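Local coordinates for MSM0271 protein (Mycobacterium smegmatis, PDB 5SUH) that forms part of the shell of the RMM bacterial microcompartment, as a trimeric tandem-domain protein that assembles into a double ring, at residues R138-D143 / E175-L180; Y98-F103 / Q202-A207. All coordinates share one frame; numbering follows the deposited sequence.

Contact 1: R138-D143 / E175-L180; sequences RVLFHD and EMTPAL
Arg138 to Phe141 pair with Glu175 to Thr177 as neighbouring antiparallel strands at one side of the second four-stranded sheet, where 138-145 is one of the two outermost strands within the chain. The short strand axes run at 162° to each other. Arg138 and Thr177 form a hydrogen-bonded pair, Arg138 N to Thr177 O and Thr177 N to Arg138 O each measuring 2.9 Å, and Val139 with Met176 is the non-hydrogen-bonded pair that follows. A classic beta bulge then shifts the register by one: Glu175 O accepts from Leu140 N at 2.8 Å and from Phe141 N at 3.3 Å, both donors lying on the same face of its carbonyl plane. Glu175 N returns a nearly straight bond to Phe141 O at 2.8 Å. The bulge turns Leu140 toward the partner strand, where its CB sits 4.0 Å from Glu175 CG and its CD1 4.1 Å from Thr177 CG2. Thr177 CG2 also lies over one face of the Arg138 guanidinium, offset toward its rim; the bends at chi2 and chi3 lean the arginine alongside Thr177, both side chains pointing the same way. Glu175, with CG anti to the backbone N (chi1 -171°) and the chain extended beyond, carries its carboxylate past Leu140 to Arg209 and to Leu76 N of the second subunit. The backbone thus supplies the polar pairing between the strands, while the buried carboxylate, probably kept ionised by Arg209, ties this sheet to a neighbouring subunit.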
loop_
_atom_site.group_PDB
_atom_site.type_symbol
_atom_site.label_atom_id
_atom_site.label_comp_id
_atom_site.label_asym_id
_atom_site.label_seq_id
_atom_site.Cartn_x
_atom_site.Cartn_y
_atom_site.Cartn_z
ATOM N N ARG A 138 20.927 22.163 -11.843
ATOM C CA ARG A 138 21.901 22.349 -10.777
ATOM C C ARG A 138 22.286 21.002 -10.203
ATOM O O ARG A 138 21.435 20.274 -9.700
ATOM C CB ARG A 138 21.379 23.242 -9.657
ATOM C CG ARG A 138 22.326 23.260 -8.465
ATOM C CD ARG A 138 22.298 24.581 -7.732
ATOM N NE ARG A 138 20.994 24.870 -7.143
ATOM C CZ ARG A 138 20.665 24.590 -5.882
ATOM N NH1 ARG A 138 21.555 24.026 -5.067
ATOM N NH2 ARG A 138 19.450 24.891 -5.433
ATOM N N VAL A 139 23.568 20.668 -10.307
ATOM C CA VAL A 139 24.080 19.425 -9.771
ATOM C C VAL A 139 24.254 19.493 -8.251
ATOM O O VAL A 139 24.903 20.401 -7.743
ATOM C CB VAL A 139 25.366 19.086 -10.452
ATOM C CG1 VAL A 139 26.019 17.937 -9.757
ATOM C CG2 VAL A 139 25.069 18.777 -11.927
ATOM N N LEU A 140 23.644 18.554 -7.530
ATOM C CA LEU A 140 23.678 18.556 -6.056
ATOM C C LEU A 140 24.730 17.596 -5.502
ATOM O O LEU A 140 25.334 17.860 -4.483
ATOM C CB LEU A 140 22.308 18.175 -5.467
ATOM C CG LEU A 140 21.142 19.145 -5.741
ATOM C CD1 LEU A 140 19.820 18.688 -5.132
ATOM C CD2 LEU A 140 21.496 20.521 -5.264
ATOM N N PHE A 141 24.930 16.474 -6.187
ATOM C CA PHE A 141 25.862 15.448 -5.745
ATOM C C PHE A 141 26.098 14.407 -6.853
ATOM O O PHE A 141 25.216 14.141 -7.674
ATOM C CB PHE A 141 25.338 14.760 -4.461
ATOM C CG PHE A 141 26.311 13.785 -3.845
ATOM C CD1 PHE A 141 27.330 14.235 -2.998
ATOM C CD2 PHE A 141 26.223 12.420 -4.124
ATOM C CE1 PHE A 141 28.238 13.346 -2.436
ATOM C CE2 PHE A 141 27.135 11.517 -3.571
ATOM C CZ PHE A 141 28.148 11.986 -2.728
ATOM N N HIS A 142 27.308 13.871 -6.909
ATOM C CA HIS A 142 27.575 12.650 -7.687
ATOM C C HIS A 142 28.798 11.925 -7.087
ATOM O O HIS A 142 29.651 12.547 -6.443
ATOM C CB HIS A 142 27.748 12.929 -9.198
ATOM C CG HIS A 142 28.864 13.869 -9.527
ATOM N ND1 HIS A 142 30.199 13.535 -9.356
ATOM C CD2 HIS A 142 28.855 15.119 -10.026
ATOM C CE1 HIS A 142 30.950 14.550 -9.725
ATOM N NE2 HIS A 142 30.165 15.527 -10.142
ATOM N N ASP A 143 28.837 10.610 -7.268
ATOM C CA ASP A 143 29.909 9.772 -6.762
ATOM C C ASP A 143 29.876 8.388 -7.398
ATOM O O ASP A 143 28.819 7.937 -7.867
ATOM C CB ASP A 143 29.807 9.638 -5.246
ATOM C CG ASP A 143 31.122 9.221 -4.596
ATOM O OD1 ASP A 143 32.167 9.121 -5.290
ATOM O OD2 ASP A 143 31.098 8.978 -3.373
ATOM N N GLU A 175 22.682 13.267 -8.306
ATOM C CA GLU A 175 21.562 14.034 -7.811
ATOM C C GLU A 175 21.557 15.448 -8.401
ATOM O O GLU A 175 22.590 16.124 -8.416
ATOM C CB GLU A 175 21.594 14.081 -6.269
ATOM C CG GLU A 175 20.318 14.682 -5.655
ATOM C CD GLU A 175 20.250 14.586 -4.132
ATOM O OE1 GLU A 175 21.282 14.318 -3.473
ATOM O OE2 GLU A 175 19.143 14.768 -3.592
ATOM N N MET A 176 20.374 15.910 -8.806
ATOM C CA MET A 176 20.194 17.213 -9.468
ATOM C C MET A 176 18.862 17.869 -9.112
ATOM O O MET A 176 17.955 17.208 -8.571
ATOM C CB MET A 176 20.255 17.040 -10.978
ATOM C CG MET A 176 19.102 16.124 -11.442
ATOM S SD MET A 176 19.575 15.053 -12.773
ATOM C CE MET A 176 20.581 13.857 -11.902
ATOM N N THR A 177 18.728 19.150 -9.452
ATOM C CA THR A 177 17.443 19.816 -9.314
ATOM C C THR A 177 17.290 20.927 -10.384
ATOM O O THR A 177 18.267 21.591 -10.736
ATOM C CB THR A 177 17.221 20.371 -7.874
ATOM O OG1 THR A 177 15.864 20.782 -7.755
ATOM C CG2 THR A 177 18.160 21.558 -7.511
ATOM N N PRO A 178 16.068 21.102 -10.948
ATOM C CA PRO A 178 14.803 20.368 -10.726
ATOM C C PRO A 178 14.855 18.865 -11.041
ATOM O O PRO A 178 15.591 18.411 -11.910
ATOM C CB PRO A 178 13.805 21.054 -11.682
ATOM C CG PRO A 178 14.427 22.362 -12.038
ATOM C CD PRO A 178 15.924 22.149 -11.977
ATOM N N ALA A 179 14.023 18.118 -10.332
ATOM C CA ALA A 179 14.024 16.671 -10.348
ATOM C C ALA A 179 13.811 16.049 -11.729
ATOM O O ALA A 179 14.332 14.963 -11.997
ATOM C CB ALA A 179 12.942 16.145 -9.371
ATOM N N LEU A 180 13.044 16.707 -12.596
ATOM C CA LEU A 180 12.625 16.035 -13.817
ATOM C C LEU A 180 13.806 15.872 -14.792
ATOM O O LEU A 180 13.761 15.009 -15.690
ATOM C CB LEU A 180 11.471 16.772 -14.491
ATOM C CG LEU A 180 10.682 15.968 -15.544
ATOM C CD1 LEU A 180 10.300 14.602 -14.992
ATOM C CD2 LEU A 180 9.442 16.689 -16.035
#

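Contact 2: Y98-F103 / Q202-A207; sequences YVERQF and QMIGAA
Apolar contact between Glu100 and Ile204 joins the turn after strand 93-99 to the loop between strands 197-202 and 208-214. Ile204 CG2, anti to the backbone N because CG1 takes the place beside it (chi1 -62°), reaches Glu100 CG at 3.7 Å, the two side chains sliding past each other in opposite directions. The same methyl approaches Tyr98 CD2 obliquely at 4.2 Å. At Phe103 it is the ring edge that meets the loop: Gly205 O lies near the ring plane, 3.7 Å from CD2 of Phe103, while Gln102 CB sits over the centre of one ring face. The two segments belong to the two circularly permuted BMC domains of the chain, so the contact lies between the tandem domains. Polar interactions shape the turn from within. Glu100 N bonds Phe103 O at 2.9 Å. Glu100 OE1 accepts two backbone N-H groups: Phe103 N meets Glu100 OE1 nearly along the C-O axis at 3.2 Å, and Gln102 N meets Glu100 OE1 from above the carboxylate plane at 3.1 Å. With chi2 bent to -108°, the other oxygen, OE2, lies beside Gly205 CA. Outside the two segments, Glu100 OE2 forms a salt bridge with Arg101 of the second subunit, while Arg101 here reaches Glu100 of the third.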
loop_
_atom_site.group_PDB
_atom_site.type_symbol
_atom_site.label_atom_id
_atom_site.label_comp_id
_atom_site.label_asym_id
_atom_site.label_seq_id
_atom_site.Cartn_x
_atom_site.Cartn_y
_atom_site.Cartn_z
ATOM N N TYR A 98 1.178 13.961 -12.808
ATOM C CA TYR A 98 1.157 13.918 -11.351
ATOM C C TYR A 98 1.368 15.288 -10.717
ATOM O O TYR A 98 2.172 16.094 -11.209
ATOM C CB TYR A 98 2.203 12.926 -10.838
ATOM C CG TYR A 98 2.047 12.566 -9.384
ATOM C CD1 TYR A 98 0.967 11.798 -8.945
ATOM C CD2 TYR A 98 2.993 12.978 -8.440
ATOM C CE1 TYR A 98 0.813 11.472 -7.604
ATOM C CE2 TYR A 98 2.846 12.648 -7.093
ATOM C CZ TYR A 98 1.750 11.902 -6.688
ATOM O OH TYR A 98 1.608 11.569 -5.363
ATOM N N VAL A 99 0.609 15.540 -9.645
ATOM C CA VAL A 99 0.694 16.754 -8.817
ATOM C C VAL A 99 1.328 16.404 -7.453
ATOM O O VAL A 99 0.746 15.702 -6.627
ATOM C CB VAL A 99 -0.715 17.398 -8.609
ATOM C CG1 VAL A 99 -0.650 18.518 -7.587
ATOM C CG2 VAL A 99 -1.307 17.910 -9.946
ATOM N N GLU A 100 2.533 16.908 -7.229
ATOM C CA GLU A 100 3.393 16.536 -6.101
ATOM C C GLU A 100 3.166 17.541 -4.938
ATOM O O GLU A 100 2.247 18.352 -5.028
ATOM C CB GLU A 100 4.843 16.502 -6.614
ATOM C CG GLU A 100 5.892 15.941 -5.700
ATOM C CD GLU A 100 6.796 16.998 -5.141
ATOM O OE1 GLU A 100 6.692 18.165 -5.554
ATOM O OE2 GLU A 100 7.628 16.652 -4.289
ATOM N N ARG A 101 3.953 17.480 -3.853
ATOM C CA ARG A 101 3.835 18.436 -2.737
ATOM C C ARG A 101 3.928 19.895 -3.173
ATOM O O ARG A 101 3.138 20.725 -2.703
ATOM C CB ARG A 101 4.903 18.187 -1.660
ATOM C CG ARG A 101 4.810 19.136 -0.475
ATOM C CD ARG A 101 5.809 18.821 0.618
ATOM N NE ARG A 101 5.649 19.710 1.770
ATOM C CZ ARG A 101 4.730 19.547 2.722
ATOM N NH1 ARG A 101 3.869 18.541 2.656
ATOM N NH2 ARG A 101 4.653 20.401 3.737
ATOM N N GLN A 102 4.869 20.175 -4.082
ATOM C CA GLN A 102 5.139 21.523 -4.610
ATOM C C GLN A 102 4.933 21.684 -6.135
ATOM O O GLN A 102 4.479 22.737 -6.580
ATOM C CB GLN A 102 6.571 21.937 -4.276
ATOM C CG GLN A 102 6.812 22.184 -2.791
ATOM C CD GLN A 102 8.237 22.621 -2.487
ATOM O OE1 GLN A 102 9.182 21.825 -2.524
ATOM N NE2 GLN A 102 8.392 23.891 -2.168
ATOM N N PHE A 103 5.267 20.661 -6.931
ATOM C CA PHE A 103 5.341 20.813 -8.389
ATOM C C PHE A 103 4.444 19.872 -9.202
ATOM O O PHE A 103 4.053 18.807 -8.717
ATOM C CB PHE A 103 6.787 20.632 -8.845
ATOM C CG PHE A 103 7.777 21.370 -7.995
ATOM C CD1 PHE A 103 7.705 22.766 -7.865
ATOM C CD2 PHE A 103 8.796 20.689 -7.333
ATOM C CE1 PHE A 103 8.626 23.460 -7.072
ATOM C CE2 PHE A 103 9.720 21.379 -6.546
ATOM C CZ PHE A 103 9.640 22.770 -6.411
ATOM N N GLN A 202 14.611 8.549 -9.903
ATOM C CA GLN A 202 13.575 9.313 -9.200
ATOM C C GLN A 202 13.434 10.686 -9.864
ATOM O O GLN A 202 14.316 11.536 -9.723
ATOM C CB GLN A 202 13.936 9.462 -7.734
ATOM C CG GLN A 202 12.743 9.601 -6.795
ATOM C CD GLN A 202 13.155 9.937 -5.362
ATOM O OE1 GLN A 202 14.058 9.315 -4.788
ATOM N NE2 GLN A 202 12.468 10.904 -4.769
ATOM N N MET A 203 12.358 10.902 -10.618
ATOM C CA MET A 203 12.234 12.160 -11.359
ATOM C C MET A 203 11.178 13.147 -10.813
ATOM O O MET A 203 10.897 14.163 -11.439
ATOM C CB MET A 203 11.997 11.876 -12.835
ATOM C CG MET A 203 10.703 11.230 -13.168
ATOM S SD MET A 203 10.695 10.823 -14.906
ATOM C CE MET A 203 11.744 9.426 -14.880
ATOM N N ILE A 204 10.578 12.820 -9.671
ATOM C CA ILE A 204 9.519 13.626 -9.062
ATOM C C ILE A 204 9.859 14.025 -7.622
ATOM O O ILE A 204 10.128 13.165 -6.792
ATOM C CB ILE A 204 8.198 12.870 -9.026
ATOM C CG1 ILE A 204 7.728 12.538 -10.434
ATOM C CG2 ILE A 204 7.157 13.696 -8.319
ATOM C CD1 ILE A 204 6.518 11.620 -10.436
ATOM N N GLY A 205 9.815 15.319 -7.322
ATOM C CA GLY A 205 10.116 15.815 -5.986
ATOM C C GLY A 205 10.950 17.095 -5.964
ATOM O O GLY A 205 11.086 17.808 -6.965
ATOM N N ALA A 206 11.553 17.375 -4.818
ATOM C CA ALA A 206 12.443 18.519 -4.720
ATOM C C ALA A 206 13.779 18.267 -5.457
ATOM O O ALA A 206 14.389 19.213 -5.957
ATOM C CB ALA A 206 12.693 18.855 -3.286
ATOM N N ALA A 207 14.216 17.008 -5.543
ATOM C CA ALA A 207 15.489 16.662 -6.219
ATOM C C ALA A 207 15.364 15.359 -6.973
ATOM O O ALA A 207 14.591 14.492 -6.591
ATOM C CB ALA A 207 16.662 16.567 -5.223
#

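In the fold
With centres about 14 Å apart, contact 1 is nested inside the chain loop that contact 2 closes: the first is pairing within the sheet of the second BMC domain, the second a junction between both domains. They meet directly. Thr177 OG1 makes a probable hydrogen bond to Ala206 O at 2.8 Å, Ala179 CB packs on Gly205 O at 3.5 Å, and Ala207 CB lies 3.5 Å from Glu175 OE2. The end of strand 170-177 is thereby linked to the loop that faces 98-103. Both contacts also touch the second subunit, through Glu175 in 175-180 and through Glu100 in 98-103, consistent with a trimeric shell protein in which both the sheet of the second domain and the junction between domains adjoin subunit interfaces.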